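Local structure of VC0179-like protein (Escherichia coli, 4XJ6) at residues A[4-10]-A[316-322]; A[99-103]-A[136-140]; A[372-376]-A[388-393]. The protein is a dinucleotide cyclase, a bacterial homologue of cyclic GMP-AMP synthase that probably joins two nucleoside triphosphates into a cyclic dinucleotide in a magnesium-dependent nucleotidyl transfer. The contacts are given in a common frame with arbitrary orientation. Numbering follows the deposited sequence.

Interaction 1: A[4-10]-A[316-322]; sequences DFNNYYS and SDLTGTM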
loop_
_atom_site.group_PDB
_atom_site.type_symbol
_atom_site.label_atom_id
_atom_site.label_comp_id
_atom_site.label_asym_id
_atom_site.label_seq_id
_atom_site.Cartn_x
_atom_site.Cartn_y
_atom_site.Cartn_z
ATOM N N ASP A 4 28.571 -18.460 -0.609
ATOM C CA ASP A 4 28.056 -17.310 -1.339
ATOM C C ASP A 4 26.577 -17.538 -1.640
ATOM O O ASP A 4 26.172 -18.650 -1.977
ATOM C CB ASP A 4 28.855 -17.086 -2.628
ATOM C CG ASP A 4 28.328 -15.927 -3.457
ATOM O OD1 ASP A 4 27.650 -15.039 -2.900
ATOM O OD2 ASP A 4 28.602 -15.902 -4.673
ATOM N N PHE A 5 25.774 -16.487 -1.502
ATOM C CA PHE A 5 24.327 -16.611 -1.661
ATOM C C PHE A 5 23.780 -15.785 -2.826
ATOM O O PHE A 5 22.570 -15.591 -2.933
ATOM C CB PHE A 5 23.616 -16.206 -0.362
ATOM C CG PHE A 5 23.733 -17.224 0.737
ATOM C CD1 PHE A 5 22.880 -18.314 0.778
ATOM C CD2 PHE A 5 24.690 -17.090 1.731
ATOM C CE1 PHE A 5 22.981 -19.254 1.786
ATOM C CE2 PHE A 5 24.795 -18.029 2.742
ATOM C CZ PHE A 5 23.938 -19.112 2.768
ATOM N N ASN A 6 24.667 -15.310 -3.697
ATOM C CA ASN A 6 24.264 -14.476 -4.828
ATOM C C ASN A 6 23.262 -15.158 -5.760
ATOM O O ASN A 6 22.350 -14.514 -6.284
ATOM C CB ASN A 6 25.494 -14.041 -5.625
ATOM C CG ASN A 6 26.261 -12.925 -4.945
ATOM O OD1 ASN A 6 25.686 -12.110 -4.224
ATOM N ND2 ASN A 6 27.569 -12.880 -5.175
ATOM N N ASN A 7 23.435 -16.460 -5.963
ATOM C CA ASN A 7 22.507 -17.229 -6.787
ATOM C C ASN A 7 21.248 -17.618 -6.017
ATOM O O ASN A 7 20.174 -17.744 -6.604
ATOM C CB ASN A 7 23.192 -18.477 -7.349
ATOM C CG ASN A 7 23.874 -18.215 -8.680
ATOM O OD1 ASN A 7 23.248 -18.287 -9.738
ATOM N ND2 ASN A 7 25.164 -17.904 -8.632
ATOM N N TYR A 8 21.386 -17.811 -4.708
ATOM C CA TYR A 8 20.234 -18.020 -3.840
ATOM C C TYR A 8 19.279 -16.846 -3.995
ATOM O O TYR A 8 18.065 -17.020 -4.086
ATOM C CB TYR A 8 20.676 -18.172 -2.381
ATOM C CG TYR A 8 19.556 -18.069 -1.361
ATOM C CD1 TYR A 8 18.885 -19.201 -0.918
ATOM C CD2 TYR A 8 19.180 -16.838 -0.835
ATOM C CE1 TYR A 8 17.866 -19.111 0.014
ATOM C CE2 TYR A 8 18.159 -16.738 0.095
ATOM C CZ TYR A 8 17.507 -17.880 0.517
ATOM O OH TYR A 8 16.493 -17.792 1.444
ATOM N N TYR A 9 19.851 -15.648 -4.045
ATOM C CA TYR A 9 19.072 -14.418 -4.115
ATOM C C TYR A 9 18.488 -14.137 -5.501
ATOM O O TYR A 9 17.312 -13.784 -5.624
ATOM C CB TYR A 9 19.934 -13.222 -3.687
ATOM C CG TYR A 9 20.162 -13.107 -2.193
ATOM C CD1 TYR A 9 19.093 -12.963 -1.317
ATOM C CD2 TYR A 9 21.446 -13.107 -1.664
ATOM C CE1 TYR A 9 19.295 -12.846 0.043
ATOM C CE2 TYR A 9 21.660 -12.991 -0.301
ATOM C CZ TYR A 9 20.580 -12.860 0.547
ATOM O OH TYR A 9 20.772 -12.742 1.904
ATOM N N SER A 10 19.302 -14.293 -6.541
ATOM C CA SER A 10 18.985 -13.701 -7.838
ATOM C C SER A 10 18.858 -14.659 -9.024
ATOM O O SER A 10 18.624 -14.206 -10.144
ATOM C CB SER A 10 20.045 -12.656 -8.179
ATOM O OG SER A 10 21.309 -13.275 -8.329
ATOM N N SER A 316 26.310 -5.490 -7.004
ATOM C CA SER A 316 26.338 -6.797 -7.644
ATOM C C SER A 316 26.468 -7.909 -6.609
ATOM O O SER A 316 26.012 -9.029 -6.830
ATOM C CB SER A 316 27.488 -6.875 -8.651
ATOM O OG SER A 316 27.288 -5.980 -9.733
ATOM N N ASP A 317 27.096 -7.589 -5.481
ATOM C CA ASP A 317 27.256 -8.547 -4.392
ATOM C C ASP A 317 26.084 -8.450 -3.419
ATOM O O ASP A 317 26.140 -7.706 -2.441
ATOM C CB ASP A 317 28.584 -8.316 -3.660
ATOM C CG ASP A 317 28.807 -9.305 -2.525
ATOM O OD1 ASP A 317 28.177 -10.382 -2.537
ATOM O OD2 ASP A 317 29.617 -9.007 -1.621
ATOM N N LEU A 318 25.027 -9.208 -3.698
ATOM C CA LEU A 318 23.820 -9.183 -2.877
ATOM C C LEU A 318 24.036 -9.831 -1.517
ATOM O O LEU A 318 23.373 -9.477 -0.544
ATOM C CB LEU A 318 22.667 -9.878 -3.606
ATOM C CG LEU A 318 22.199 -9.186 -4.889
ATOM C CD1 LEU A 318 21.136 -10.007 -5.597
ATOM C CD2 LEU A 318 21.679 -7.798 -4.571
ATOM N N THR A 319 24.960 -10.785 -1.456
ATOM C CA THR A 319 25.273 -11.462 -0.201
ATOM C C THR A 319 25.879 -10.485 0.798
ATOM O O THR A 319 25.398 -10.353 1.921
ATOM C CB THR A 319 26.250 -12.638 -0.405
ATOM O OG1 THR A 319 25.682 -13.585 -1.317
ATOM C CG2 THR A 319 26.540 -13.327 0.921
ATOM N N GLY A 320 26.937 -9.800 0.377
ATOM C CA GLY A 320 27.579 -8.805 1.214
ATOM C C GLY A 320 26.671 -7.625 1.508
ATOM O O GLY A 320 26.627 -7.136 2.636
ATOM N N THR A 321 25.944 -7.170 0.492
ATOM C CA THR A 321 25.042 -6.030 0.641
ATOM C C THR A 321 23.926 -6.294 1.652
ATOM O O THR A 321 23.621 -5.437 2.483
ATOM C CB THR A 321 24.416 -5.639 -0.711
ATOM O OG1 THR A 321 25.446 -5.180 -1.595
ATOM C CG2 THR A 321 23.381 -4.538 -0.533
ATOM N N MET A 322 23.324 -7.478 1.583
ATOM C CA MET A 322 22.273 -7.853 2.526
ATOM C C MET A 322 22.826 -7.967 3.942
ATOM O O MET A 322 22.140 -7.646 4.913
ATOM C CB MET A 322 21.613 -9.172 2.114
ATOM C CG MET A 322 20.655 -9.051 0.936
ATOM S SD MET A 322 19.313 -7.882 1.240
ATOM C CE MET A 322 18.471 -8.682 2.598
HETATM O O HOH W 1 23.369 -12.708 2.867
#
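Two helix starts meet here, and most of the polar contacts deal with backbone N-H groups that a first turn cannot satisfy by itself. Phe5, the N-cap residue of helix 6-10, gives its N to Thr319 OG1 at 2.9 Å. In return Thr319 N, in the first turn of the other helix, donates to Asn6 OD1 at 3.2 Å, so the two segments exchange bonds across a near-perpendicular crossing (axes 85° apart, 9.6 Å at closest approach). Each short polar side chain suits its place, because its oxygen lies close enough to the main chain to reach a neighbouring N-H. Asp4 OD1 accepts from Asn6 N at 3.1 Å, an Asx turn that leads into helix 6-10. Asp317 is the N-cap of helix 318-335, its OD1 taking a weak 3.2 Å bond from Gly320 N; a side chain on Gly320 would run into Asp317 OD2. Asp4 belongs to the small antiparallel sheet that strand 3-4 forms with strand 404-405, so the contact fastens the N-terminal end of the chain onto the C-terminal domain. Inside helix 6-10, Ser10 OG donates to Asn6 O at 2.6 Å. Tyr9 combines polar and apolar roles: its OH shares a water (2.8 Å) that donates to Thr319 O (3.2 Å), its CB lies 3.9 Å from Leu318 CD1, and its CZ lies 3.8 Å from Met322 CG. Thr319 CG2 meets the edge of the Phe5 ring; beyond the two segments, the Tyr9 ring stacks with that of Phe281.

Interaction 2: A[99-103]-A[136-140]; sequences DFIKF and MPMTV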
loop_
_atom_site.group_PDB
_atom_site.type_symbol
_atom_site.label_atom_id
_atom_site.label_comp_id
_atom_site.label_asym_id
_atom_site.label_seq_id
_atom_site.Cartn_x
_atom_site.Cartn_y
_atom_site.Cartn_z
ATOM N N ASP A 99 -18.980 20.875 -9.106
ATOM C CA ASP A 99 -17.765 20.086 -9.257
ATOM C C ASP A 99 -18.083 18.598 -9.347
ATOM O O ASP A 99 -17.564 17.894 -10.217
ATOM C CB ASP A 99 -16.811 20.341 -8.090
ATOM C CG ASP A 99 -16.173 21.715 -8.145
ATOM O OD1 ASP A 99 -16.055 22.275 -9.253
ATOM O OD2 ASP A 99 -15.780 22.231 -7.077
ATOM N N PHE A 100 -18.939 18.134 -8.441
ATOM C CA PHE A 100 -19.293 16.725 -8.354
ATOM C C PHE A 100 -19.918 16.232 -9.653
ATOM O O PHE A 100 -19.582 15.160 -10.142
ATOM C CB PHE A 100 -20.245 16.492 -7.178
ATOM C CG PHE A 100 -20.557 15.044 -6.926
ATOM C CD1 PHE A 100 -19.560 14.164 -6.543
ATOM C CD2 PHE A 100 -21.850 14.567 -7.059
ATOM C CE1 PHE A 100 -19.842 12.833 -6.309
ATOM C CE2 PHE A 100 -22.140 13.239 -6.824
ATOM C CZ PHE A 100 -21.136 12.370 -6.449
ATOM N N ILE A 101 -20.812 17.039 -10.213
ATOM C CA ILE A 101 -21.524 16.693 -11.438
ATOM C C ILE A 101 -20.617 16.759 -12.669
ATOM O O ILE A 101 -20.751 15.962 -13.601
ATOM C CB ILE A 101 -22.742 17.628 -11.641
ATOM C CG1 ILE A 101 -23.760 17.416 -10.521
ATOM C CG2 ILE A 101 -23.394 17.413 -13.000
ATOM C CD1 ILE A 101 -24.871 18.436 -10.525
ATOM N N LYS A 102 -19.674 17.696 -12.657
ATOM C CA LYS A 102 -18.843 17.963 -13.830
ATOM C C LYS A 102 -17.724 16.943 -14.054
ATOM O O LYS A 102 -17.445 16.567 -15.192
ATOM C CB LYS A 102 -18.241 19.369 -13.729
ATOM C CG LYS A 102 -17.322 19.742 -14.883
ATOM C CD LYS A 102 -16.856 21.186 -14.786
ATOM C CE LYS A 102 -15.825 21.499 -15.858
ATOM N NZ LYS A 102 -16.350 21.248 -17.228
ATOM N N PHE A 103 -17.084 16.499 -12.978
ATOM C CA PHE A 103 -15.888 15.670 -13.107
ATOM C C PHE A 103 -16.109 14.212 -12.728
ATOM O O PHE A 103 -16.865 13.904 -11.811
ATOM C CB PHE A 103 -14.757 16.252 -12.257
ATOM C CG PHE A 103 -14.395 17.659 -12.621
ATOM C CD1 PHE A 103 -13.552 17.917 -13.690
ATOM C CD2 PHE A 103 -14.902 18.725 -11.901
ATOM C CE1 PHE A 103 -13.219 19.215 -14.030
ATOM C CE2 PHE A 103 -14.574 20.023 -12.234
ATOM C CZ PHE A 103 -13.733 20.269 -13.300
ATOM N N MET A 136 -10.825 12.574 -6.946
ATOM C CA MET A 136 -11.937 13.394 -7.411
ATOM C C MET A 136 -11.494 14.829 -7.667
ATOM O O MET A 136 -11.144 15.550 -6.733
ATOM C CB MET A 136 -13.083 13.382 -6.399
ATOM C CG MET A 136 -14.321 14.138 -6.861
ATOM S SD MET A 136 -15.025 13.450 -8.371
ATOM C CE MET A 136 -16.321 14.636 -8.719
ATOM N N PRO A 137 -11.501 15.247 -8.941
ATOM C CA PRO A 137 -11.231 16.639 -9.310
ATOM C C PRO A 137 -12.306 17.581 -8.770
ATOM O O PRO A 137 -13.497 17.336 -8.963
ATOM C CB PRO A 137 -11.243 16.608 -10.843
ATOM C CG PRO A 137 -11.015 15.178 -11.203
ATOM C CD PRO A 137 -11.682 14.391 -10.123
ATOM N N MET A 138 -11.886 18.648 -8.102
ATOM C CA MET A 138 -12.827 19.575 -7.496
ATOM C C MET A 138 -12.136 20.880 -7.150
ATOM O O MET A 138 -10.914 20.981 -7.217
ATOM C CB MET A 138 -13.442 18.970 -6.234
ATOM C CG MET A 138 -12.459 18.869 -5.078
ATOM S SD MET A 138 -13.149 18.078 -3.616
ATOM C CE MET A 138 -13.396 16.409 -4.217
ATOM N N THR A 139 -12.924 21.881 -6.778
ATOM C CA THR A 139 -12.359 23.095 -6.205
ATOM C C THR A 139 -11.690 22.735 -4.882
ATOM O O THR A 139 -12.316 22.148 -3.996
ATOM C CB THR A 139 -13.422 24.186 -5.967
ATOM O OG1 THR A 139 -14.022 24.554 -7.215
ATOM C CG2 THR A 139 -12.786 25.411 -5.340
ATOM N N VAL A 140 -10.411 23.070 -4.755
ATOM C CA VAL A 140 -9.692 22.854 -3.505
ATOM C C VAL A 140 -9.201 24.183 -2.945
ATOM O O VAL A 140 -8.265 24.790 -3.466
ATOM C CB VAL A 140 -8.497 21.895 -3.685
ATOM C CG1 VAL A 140 -7.662 21.829 -2.405
ATOM C CG2 VAL A 140 -8.989 20.510 -4.087
#
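Met136 lays its long, flexible side chain against the last turn of helix 94-102. Its CE methyl lies 3.9 Å from Phe100 CD1 and 4.2 Å from Phe103 CB, and it also comes within 3.2 Å of Phe103 O and 3.6 Å of Phe100 O, where a slim, unbranched chain end fits well. Next along, Pro137 CB packs 3.8 Å from Phe103 CG, and Pro137 O lies 3.5 Å from Phe103 CD2. Proline is acceptable here because the backbone bonds to strand 188-198 are made by Met136 and Met138 on either side of it.

The polar part of the contact belongs to Asp99. Its OD2 accepts from both Thr139 N and Thr139 OG1, each at 2.9 Å, so one carboxylate oxygen holds both the backbone and the hydroxyl of the same residue. Thr139 OG1 is also hydrogen-bonded to Lys199 NZ, which places a positive charge beside this buried acid. Phe100, whose CB points away from the strand, packs on helices 24-57 and 149-166.

Packing of a helix end against a central sheet strand is part of the core of the nucleotidyltransferase domain; the same strand carries, near its other end, Asp129 and Asp131, which bind magnesium.

Interaction 3: A[372-376]-A[388-393]; sequences ILLAA and KINEAF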
loop_
_atom_site.group_PDB
_atom_site.type_symbol
_atom_site.label_atom_id
_atom_site.label_comp_id
_atom_site.label_asym_id
_atom_site.label_seq_id
_atom_site.Cartn_x
_atom_site.Cartn_y
_atom_site.Cartn_z
ATOM N N ILE A 372 21.534 -14.614 11.526
ATOM C CA ILE A 372 21.045 -15.677 10.662
ATOM C C ILE A 372 21.846 -15.750 9.360
ATOM O O ILE A 372 22.233 -16.831 8.914
ATOM C CB ILE A 372 19.551 -15.481 10.341
ATOM C CG1 ILE A 372 18.706 -15.706 11.599
ATOM C CG2 ILE A 372 19.119 -16.400 9.209
ATOM C CD1 ILE A 372 17.254 -15.325 11.429
ATOM N N LEU A 373 22.109 -14.588 8.769
ATOM C CA LEU A 373 22.832 -14.504 7.503
ATOM C C LEU A 373 24.282 -14.972 7.627
ATOM O O LEU A 373 24.880 -15.435 6.653
ATOM C CB LEU A 373 22.800 -13.072 6.966
ATOM C CG LEU A 373 21.419 -12.507 6.627
ATOM C CD1 LEU A 373 21.548 -11.128 6.003
ATOM C CD2 LEU A 373 20.658 -13.451 5.704
ATOM N N LEU A 374 24.845 -14.845 8.825
ATOM C CA LEU A 374 26.233 -15.225 9.058
ATOM C C LEU A 374 26.368 -16.692 9.445
ATOM O O LEU A 374 27.371 -17.332 9.126
ATOM C CB LEU A 374 26.846 -14.344 10.141
ATOM C CG LEU A 374 27.248 -12.944 9.685
ATOM C CD1 LEU A 374 27.332 -12.039 10.883
ATOM C CD2 LEU A 374 28.579 -12.990 8.951
ATOM N N ALA A 375 25.363 -17.216 10.140
ATOM C CA ALA A 375 25.342 -18.626 10.506
ATOM C C ALA A 375 25.180 -19.470 9.252
ATOM O O ALA A 375 25.809 -20.516 9.101
ATOM C CB ALA A 375 24.220 -18.908 11.497
ATOM N N ALA A 376 24.327 -18.990 8.352
ATOM C CA ALA A 376 24.115 -19.624 7.057
ATOM C C ALA A 376 25.414 -19.645 6.261
ATOM O O ALA A 376 25.809 -20.677 5.717
ATOM C CB ALA A 376 23.027 -18.898 6.281
ATOM N N LYS A 388 19.131 -22.533 7.041
ATOM C CA LYS A 388 19.457 -21.478 7.989
ATOM C C LYS A 388 19.021 -20.111 7.472
ATOM O O LYS A 388 18.356 -19.356 8.179
ATOM C CB LYS A 388 20.952 -21.470 8.289
ATOM C CG LYS A 388 21.293 -20.774 9.591
ATOM C CD LYS A 388 20.600 -21.472 10.747
ATOM C CE LYS A 388 20.540 -20.591 11.980
ATOM N NZ LYS A 388 19.973 -21.305 13.159
ATOM N N ILE A 389 19.395 -19.794 6.235
ATOM C CA ILE A 389 19.049 -18.504 5.642
ATOM C C ILE A 389 17.548 -18.427 5.359
ATOM O O ILE A 389 16.979 -17.339 5.258
ATOM C CB ILE A 389 19.844 -18.249 4.343
ATOM C CG1 ILE A 389 19.702 -16.793 3.897
ATOM C CG2 ILE A 389 19.399 -19.206 3.250
ATOM C CD1 ILE A 389 20.674 -16.381 2.819
ATOM N N ASN A 390 16.909 -19.589 5.244
ATOM C CA ASN A 390 15.465 -19.653 5.047
ATOM C C ASN A 390 14.705 -19.430 6.348
ATOM O O ASN A 390 13.476 -19.389 6.358
ATOM C CB ASN A 390 15.062 -20.993 4.429
ATOM C CG ASN A 390 15.196 -21.002 2.919
ATOM O OD1 ASN A 390 15.621 -20.016 2.316
ATOM N ND2 ASN A 390 14.834 -22.120 2.299
ATOM N N GLU A 391 15.435 -19.295 7.449
ATOM C CA GLU A 391 14.812 -18.898 8.704
ATOM C C GLU A 391 14.551 -17.400 8.671
ATOM O O GLU A 391 13.715 -16.884 9.410
ATOM C CB GLU A 391 15.690 -19.263 9.899
ATOM C CG GLU A 391 15.846 -20.757 10.119
ATOM C CD GLU A 391 16.770 -21.080 11.273
ATOM O OE1 GLU A 391 16.901 -20.235 12.181
ATOM O OE2 GLU A 391 17.371 -22.176 11.268
ATOM N N ALA A 392 15.276 -16.713 7.794
ATOM C CA ALA A 392 15.145 -15.272 7.642
ATOM C C ALA A 392 14.088 -14.908 6.603
ATOM O O ALA A 392 13.238 -14.050 6.846
ATOM C CB ALA A 392 16.485 -14.666 7.266
ATOM N N PHE A 393 14.140 -15.566 5.450
ATOM C CA PHE A 393 13.268 -15.215 4.332
ATOM C C PHE A 393 12.132 -16.214 4.126
ATOM O O PHE A 393 11.327 -16.062 3.207
ATOM C CB PHE A 393 14.087 -15.099 3.042
ATOM C CG PHE A 393 15.256 -14.159 3.148
ATOM C CD1 PHE A 393 15.059 -12.788 3.132
ATOM C CD2 PHE A 393 16.548 -14.645 3.255
ATOM C CE1 PHE A 393 16.126 -11.920 3.227
ATOM C CE2 PHE A 393 17.620 -13.779 3.350
ATOM C CZ PHE A 393 17.408 -12.415 3.335
#
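The deepest fit is made by Ile372, a knob set into the hollow formed by Lys388, Ile389, Glu391 and Ala392. Its CG2 branch reaches 3.2 Å from Lys388 O and 3.7 Å from Ala392 CB; a beta-branched residue can fill such a pocket close to the backbone, and the small methyl of Ala392 keeps the floor open. The helices run antiparallel, with axes 158° apart and 8.2 Å at closest approach, a close spacing that the alanines permit. One turn on from Ile372, Ala376 CB rests 3.8 Å from Ile389 CB, near the point where the backbones come closest, with the CA atoms of Ala376 and Lys388 5.1 Å apart. On the buried flank, Leu373 swings CD2 into the groove between Ile389 CG1 and Phe393 CE2, 3.9 Å from each. At the more exposed flank, the aliphatic part of Lys388 covers the alanines, CG lying 4.0 Å from Ala375 CB, before NZ turns off to a salt bridge with Glu391 OE2 (3.3 Å), its hydrogen bond weak; a long chain with a charged tip suits this border. The second helix is kinked toward its end: Glu391 N bonds to Lys388 O (3.0 Å) and Ala392 N to Ile389 O (3.1 Å), both only three residues back.

Together helices 357-377 and 382-393 form an antiparallel helical hairpin in the C-terminal domain. Tyr8 and Tyr9 of helix 6-10 lie on Ile389, helix 318-335 sets Ala326 against Leu373 and Met322 against Phe393, and helix 274-289 brings Phe281 and Trp285 to Phe393.

How the interactions relate
Interactions 1 and 3 are neighbours, with centres 13 Å apart, and share one helical cluster of the C-terminal domain: Phe5 and Tyr8 pack on Ile389, Tyr9 OH lies 3.6 Å from Phe393 CE2, and Tyr8 OH probably bonds to Asn390 OD1 at 2.5 Å. Both are partly buried, yet interaction 1 relies on helix-start hydrogen bonds and a water, whereas interaction 3 has no hydrogen bond between its segments and rests on interlocking apolar side chains. Interaction 2 lies about 50 Å from interaction 1 and 53 Å from interaction 3, centre to centre, on the opposite side of the chain's centre. Buried in the nucleotidyltransferase domain, it joins helix to sheet and combines methionine packing with one carboxylate.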